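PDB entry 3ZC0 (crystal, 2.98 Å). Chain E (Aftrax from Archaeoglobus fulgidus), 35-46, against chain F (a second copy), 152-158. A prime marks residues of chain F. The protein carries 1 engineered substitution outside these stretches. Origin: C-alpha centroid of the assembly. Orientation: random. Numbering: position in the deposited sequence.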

ATOM      1  N   THR E  35      17.522  10.827 -20.130  1.00 34.72           N
ATOM      2  CA  THR E  35      16.287  10.272 -20.666  1.00 34.40           C
ATOM      3  C   THR E  35      16.087  10.773 -22.091  1.00 44.33           C
ATOM      4  O   THR E  35      15.829   9.982 -23.011  1.00 34.02           O
ATOM      5  N   LYS E  36      16.237  12.087 -22.262  1.00 41.48           N
ATOM      6  CA  LYS E  36      16.056  12.717 -23.559  1.00 36.62           C
ATOM      7  C   LYS E  36      16.932  12.006 -24.578  1.00 42.97           C
ATOM      8  O   LYS E  36      16.472  11.658 -25.669  1.00 36.98           O
ATOM      9  N   SER E  37      18.186  11.762 -24.207  1.00 40.63           N
ATOM     10  CA  SER E  37      19.119  11.142 -25.131  1.00 37.36           C
ATOM     11  C   SER E  37      18.587   9.776 -25.588  1.00 35.59           C
ATOM     12  O   SER E  37      18.583   9.459 -26.797  1.00 51.81           O
ATOM     13  N   ILE E  38      18.099   8.980 -24.640  1.00 27.42           N
ATOM     14  CA  ILE E  38      17.591   7.654 -25.030  1.00 41.95           C
ATOM     15  C   ILE E  38      16.364   7.744 -25.962  1.00 44.02           C
ATOM     16  O   ILE E  38      16.284   7.059 -27.017  1.00 45.20           O
ATOM     17  N   ALA E  39      15.430   8.610 -25.572  1.00 33.49           N
ATOM     18  CA  ALA E  39      14.245   8.881 -26.375  1.00 42.33           C
ATOM     19  C   ALA E  39      14.636   9.241 -27.791  1.00 45.42           C
ATOM     20  O   ALA E  39      14.054   8.744 -28.752  1.00 37.33           O
ATOM     21  N   LEU E  40      15.631  10.116 -27.892  1.00 36.06           N
ATOM     22  CA  LEU E  40      16.068  10.663 -29.166  1.00 39.83           C
ATOM     23  C   LEU E  40      16.591   9.565 -30.068  1.00 40.29           C
ATOM     24  O   LEU E  40      16.270   9.528 -31.260  1.00 28.80           O
ATOM     25  N   ILE E  41      17.388   8.665 -29.501  1.00 45.16           N
ATOM     26  CA  ILE E  41      17.875   7.548 -30.296  1.00 41.14           C
ATOM     27  C   ILE E  41      16.705   6.761 -30.858  1.00 34.46           C
ATOM     28  O   ILE E  41      16.674   6.420 -32.038  1.00 47.10           O
ATOM     29  N   HIS E  42      15.725   6.481 -30.011  1.00 47.60           N
ATOM     30  CA  HIS E  42      14.537   5.792 -30.518  1.00 41.56           C
ATOM     31  C   HIS E  42      13.777   6.576 -31.614  1.00 42.43           C
ATOM     32  O   HIS E  42      13.179   5.988 -32.514  1.00 45.79           O
ATOM     33  N   ALA E  43      13.806   7.900 -31.547  1.00 41.77           N
ATOM     34  CA  ALA E  43      13.131   8.712 -32.550  1.00 41.51           C
ATOM     35  C   ALA E  43      13.993   8.864 -33.797  1.00 57.12           C
ATOM     36  O   ALA E  43      13.700   9.697 -34.664  1.00 47.77           O
ATOM     37  N   GLY E  44      15.053   8.060 -33.882  1.00 37.39           N
ATOM     38  CA  GLY E  44      15.970   8.114 -35.007  1.00 45.01           C
ATOM     39  C   GLY E  44      16.711   9.433 -35.208  1.00 55.99           C
ATOM     40  O   GLY E  44      17.166   9.732 -36.311  1.00 56.26           O
ATOM     41  N   LYS E  45      16.832  10.223 -34.143  1.00 60.67           N
ATOM     42  CA  LYS E  45      17.629  11.448 -34.162  1.00 39.53           C
ATOM     43  C   LYS E  45      18.930  11.227 -33.369  1.00 60.77           C
ATOM     44  O   LYS E  45      19.117  11.785 -32.275  1.00 65.35           O
ATOM     45  N   VAL E  46      19.821  10.415 -33.931  1.00 49.10           N
ATOM     46  CA  VAL E  46      21.031   9.975 -33.232  1.00 70.73           C
ATOM     47  C   VAL E  46      22.025  11.108 -32.837  1.00 58.71           C
ATOM     48  O   VAL E  46      22.592  11.113 -31.730  1.00 49.33           O
TER
ATOM     49  N   LEU F 152       4.591  10.181 -34.633  1.00 49.78           N
ATOM     50  CA  LEU F 152       4.340  10.318 -33.200  1.00 31.59           C
ATOM     51  C   LEU F 152       5.585  10.087 -32.351  1.00 48.57           C
ATOM     52  O   LEU F 152       5.671  10.595 -31.232  1.00 51.64           O
ATOM     53  N   MET F 153       6.551   9.326 -32.865  1.00 41.59           N
ATOM     54  CA  MET F 153       7.715   8.972 -32.054  1.00 31.55           C
ATOM     55  C   MET F 153       8.572  10.146 -31.583  1.00 39.53           C
ATOM     56  O   MET F 153       9.316  10.020 -30.629  1.00 47.05           O
ATOM     57  N   GLU F 154       8.466  11.288 -32.242  1.00 51.92           N
ATOM     58  CA  GLU F 154       9.279  12.433 -31.843  1.00 46.09           C
ATOM     59  C   GLU F 154       8.764  13.150 -30.578  1.00 53.27           C
ATOM     60  O   GLU F 154       9.521  13.869 -29.927  1.00 61.40           O
ATOM     61  N   PHE F 155       7.492  12.952 -30.221  1.00 56.22           N
ATOM     62  CA  PHE F 155       6.927  13.581 -29.016  1.00 48.79           C
ATOM     63  C   PHE F 155       7.295  12.797 -27.783  1.00 42.90           C
ATOM     64  O   PHE F 155       6.974  13.170 -26.668  1.00 29.83           O
ATOM     65  N   THR F 156       7.993  11.703 -28.011  1.00 46.48           N
ATOM     66  CA  THR F 156       8.378  10.810 -26.952  1.00 35.63           C
ATOM     67  C   THR F 156       9.492  11.408 -26.057  1.00 45.83           C
ATOM     68  O   THR F 156       9.758  10.901 -24.969  1.00 47.57           O
ATOM     69  N   THR F 157      10.100  12.514 -26.499  1.00 49.22           N
ATOM     70  CA  THR F 157      11.052  13.283 -25.673  1.00 53.12           C
ATOM     71  C   THR F 157      10.394  14.176 -24.621  1.00 56.78           C
ATOM     72  O   THR F 157      11.073  14.710 -23.743  1.00 61.20           O
ATOM     73  N   PHE F 158       9.089  14.389 -24.734  1.00 62.93           N
ATOM     74  CA  PHE F 158       8.389  15.228 -23.764  1.00 49.41           C
ATOM     75  C   PHE F 158       8.129  14.471 -22.469  1.00 52.99           C
ATOM     76  O   PHE F 158       7.927  13.250 -22.494  1.00 53.28           O
TER

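The contact pairs the last turns of a chain E helix, which ends at His42, with a chain F segment. About 430 Å² is buried, both sides summed. Thr157′ contributes the largest share, 93 Å².

Thr35 stays out of reach. Lys36 makes the first contact. Its CA-to-CB bond points sideways, but the long chain bends so that its end comes nearer. The first three chi angles lie between wells (-127°, 99° and 144°), and chi4 is p. This path brings Lys36 NZ to 3.3 Å from Thr157′ O, a weak hydrogen bond. The amine has a further partner elsewhere in the structure. The aliphatic part also touches the threonine methyl, with Lys36 CG 4.1 Å from Thr157′ CG2.

Ser37 points away, and Ile38 is out of reach. Ala39, one turn after Lys36, points toward chain F and is buried. Its methyl meets two threonines: Ala39 CB is 3.8 Å from Thr157′ CG2 and 3.9 Å from Thr156′ CG2. Thr156′ points toward the helix, with chi1 at -135°, between wells.

Leu40 starts sideways and turns its end inward, with chi1 m and chi2 t. Leu40 CG lies 3.7 Å from Thr157′ CG2. The Thr157′ methyl therefore touches Lys36, Ala39 and Leu40. Its chi1 is p, and its hydroxyl is used within its own chain: Thr157′ OG1 donates to Glu154′ O at 3.0 Å. The polar and nonpolar arms of this threonine thus have different partners.

Ile41 does not reach chain F. His42 points toward it, with chi1 m. Its contact is through CB and the backbone rather than the ring: Met153′ CE is 3.7 Å from His42 CB and 3.6 Å from His42 O. Met153′ points toward chain E, with all three chi angles m. The His42 ring has a hydrogen bond elsewhere in the structure, through NE2.

Ala43 is the first residue to leave helical geometry. Its CB points sideways and packs on backbone, 3.7 Å from Met153′ O and 4.2 Å from Glu154′ CA. Gly44 has positive phi, which favours glycine, and makes no contact.

Lys45 points toward chain F and is nearly extended, with chi1 m and the other three chi angles t. Lys45 NZ reaches Glu154′ OE1 at 3.6 Å, a long salt bridge. Glu154′ has chi1 p and chi2 t, and its OE2 is hydrogen-bonded elsewhere in the structure. Val46 is out of reach.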

ATOM      1  CB  THR E  35      15.060  10.647 -19.805  1.00 38.71           C
ATOM      2  OG1 THR E  35      15.114   9.943 -18.564  1.00 55.30           O
ATOM      3  CG2 THR E  35      13.761  10.280 -20.516  1.00 46.02           C
ATOM      4  CB  LYS E  36      16.409  14.206 -23.502  1.00 42.94           C
ATOM      5  CG  LYS E  36      15.322  15.160 -24.018  1.00 36.94           C
ATOM      6  CD  LYS E  36      14.524  15.767 -22.867  1.00 51.57           C
ATOM      7  CE  LYS E  36      14.125  17.215 -23.126  1.00 44.77           C
ATOM      8  NZ  LYS E  36      13.020  17.380 -24.119  1.00 81.48           N
ATOM      9  CB  SER E  37      20.514  11.045 -24.511  1.00 29.01           C
ATOM     10  OG  SER E  37      20.674   9.826 -23.826  1.00 36.21           O
ATOM     11  CB  ILE E  38      17.275   6.761 -23.812  1.00 32.28           C
ATOM     12  CG1 ILE E  38      18.516   6.581 -22.941  1.00 31.98           C
ATOM     13  CG2 ILE E  38      16.805   5.403 -24.271  1.00 40.89           C
ATOM     14  CD1 ILE E  38      18.254   5.783 -21.698  1.00 33.54           C
ATOM     15  CB  ALA E  39      13.445  10.028 -25.771  1.00 33.02           C
ATOM     16  CB  LEU E  40      17.129  11.744 -28.952  1.00 26.46           C
ATOM     17  CG  LEU E  40      16.514  13.081 -28.571  1.00 39.90           C
ATOM     18  CD1 LEU E  40      17.581  14.013 -28.047  1.00 46.25           C
ATOM     19  CD2 LEU E  40      15.803  13.679 -29.773  1.00 35.14           C
ATOM     20  CB  ILE E  41      18.707   6.590 -29.476  1.00 46.31           C
ATOM     21  CG1 ILE E  41      19.987   7.284 -28.998  1.00 40.51           C
ATOM     22  CG2 ILE E  41      18.986   5.349 -30.305  1.00 23.54           C
ATOM     23  CD1 ILE E  41      20.895   6.390 -28.177  1.00 52.19           C
ATOM     24  CB  HIS E  42      13.600   5.408 -29.372  1.00 34.06           C
ATOM     25  CG  HIS E  42      14.078   4.240 -28.567  1.00 34.90           C
ATOM     26  ND1 HIS E  42      14.384   3.019 -29.133  1.00 54.68           N
ATOM     27  CD2 HIS E  42      14.293   4.104 -27.239  1.00 26.13           C
ATOM     28  CE1 HIS E  42      14.779   2.187 -28.187  1.00 52.03           C
ATOM     29  NE2 HIS E  42      14.727   2.817 -27.027  1.00 34.09           N
ATOM     30  CB  ALA E  43      12.779  10.065 -31.991  1.00 33.07           C
ATOM     31  CB  LYS E  45      16.836  12.618 -33.578  1.00 35.47           C
ATOM     32  CG  LYS E  45      15.539  12.921 -34.302  1.00 45.37           C
ATOM     33  CD  LYS E  45      14.867  14.168 -33.728  1.00 53.86           C
ATOM     34  CE  LYS E  45      13.507  14.441 -34.376  1.00 66.18           C
ATOM     35  NZ  LYS E  45      12.749  15.510 -33.648  1.00 84.64           N
ATOM     36  CB  VAL E  46      21.722   8.829 -34.030  1.00 49.26           C
ATOM     37  CG1 VAL E  46      21.811   9.193 -35.505  1.00 83.45           C
ATOM     38  CG2 VAL E  46      23.091   8.485 -33.446  1.00 36.55           C
TER
ATOM     39  CB  LEU F 152       3.244   9.353 -32.768  1.00 26.38           C
ATOM     40  CG  LEU F 152       1.918   9.892 -32.236  1.00 40.10           C
ATOM     41  CD1 LEU F 152       1.520  11.183 -32.906  1.00 23.90           C
ATOM     42  CD2 LEU F 152       0.821   8.836 -32.402  1.00 30.08           C
ATOM     43  CB  MET F 153       8.593   7.958 -32.770  1.00 43.95           C
ATOM     44  CG  MET F 153       8.216   6.512 -32.518  1.00 37.93           C
ATOM     45  SD  MET F 153       8.406   6.028 -30.797  1.00 43.98           S
ATOM     46  CE  MET F 153      10.169   6.197 -30.561  1.00 32.19           C
ATOM     47  CB  GLU F 154       9.427  13.421 -33.003  1.00 58.48           C
ATOM     48  CG  GLU F 154       8.251  14.365 -33.157  1.00 69.53           C
ATOM     49  CD  GLU F 154       8.508  15.441 -34.184  1.00103.95           C
ATOM     50  OE1 GLU F 154       9.416  15.241 -35.027  1.00120.60           O
ATOM     51  OE2 GLU F 154       7.803  16.480 -34.147  1.00 91.25           O
ATOM     52  CB  PHE F 155       5.413  13.685 -29.104  1.00 29.84           C
ATOM     53  CG  PHE F 155       4.953  14.606 -30.168  1.00 37.69           C
ATOM     54  CD1 PHE F 155       4.820  14.157 -31.480  1.00 40.85           C
ATOM     55  CD2 PHE F 155       4.688  15.930 -29.877  1.00 36.23           C
ATOM     56  CE1 PHE F 155       4.407  15.009 -32.471  1.00 42.59           C
ATOM     57  CE2 PHE F 155       4.270  16.795 -30.868  1.00 41.21           C
ATOM     58  CZ  PHE F 155       4.129  16.334 -32.168  1.00 45.79           C
ATOM     59  CB  THR F 156       8.685   9.413 -27.562  1.00 32.43           C
ATOM     60  OG1 THR F 156       8.071   8.390 -26.766  1.00 57.33           O
ATOM     61  CG2 THR F 156      10.171   9.166 -27.751  1.00 26.32           C
ATOM     62  CB  THR F 157      11.887  14.269 -26.498  1.00 39.91           C
ATOM     63  OG1 THR F 157      11.064  14.807 -27.537  1.00 51.65           O
ATOM     64  CG2 THR F 157      13.126  13.606 -27.070  1.00 36.51           C
ATOM     65  CB  PHE F 158       7.093  15.787 -24.360  1.00 40.66           C
ATOM     66  CG  PHE F 158       7.329  16.782 -25.459  1.00 61.20           C
ATOM     67  CD1 PHE F 158       7.795  18.062 -25.167  1.00 51.01           C
ATOM     68  CD2 PHE F 158       7.105  16.439 -26.779  1.00 48.53           C
ATOM     69  CE1 PHE F 158       8.019  18.977 -26.164  1.00 39.56           C
ATOM     70  CE2 PHE F 158       7.329  17.352 -27.783  1.00 53.34           C
ATOM     71  CZ  PHE F 158       7.790  18.620 -27.479  1.00 47.07           C
TER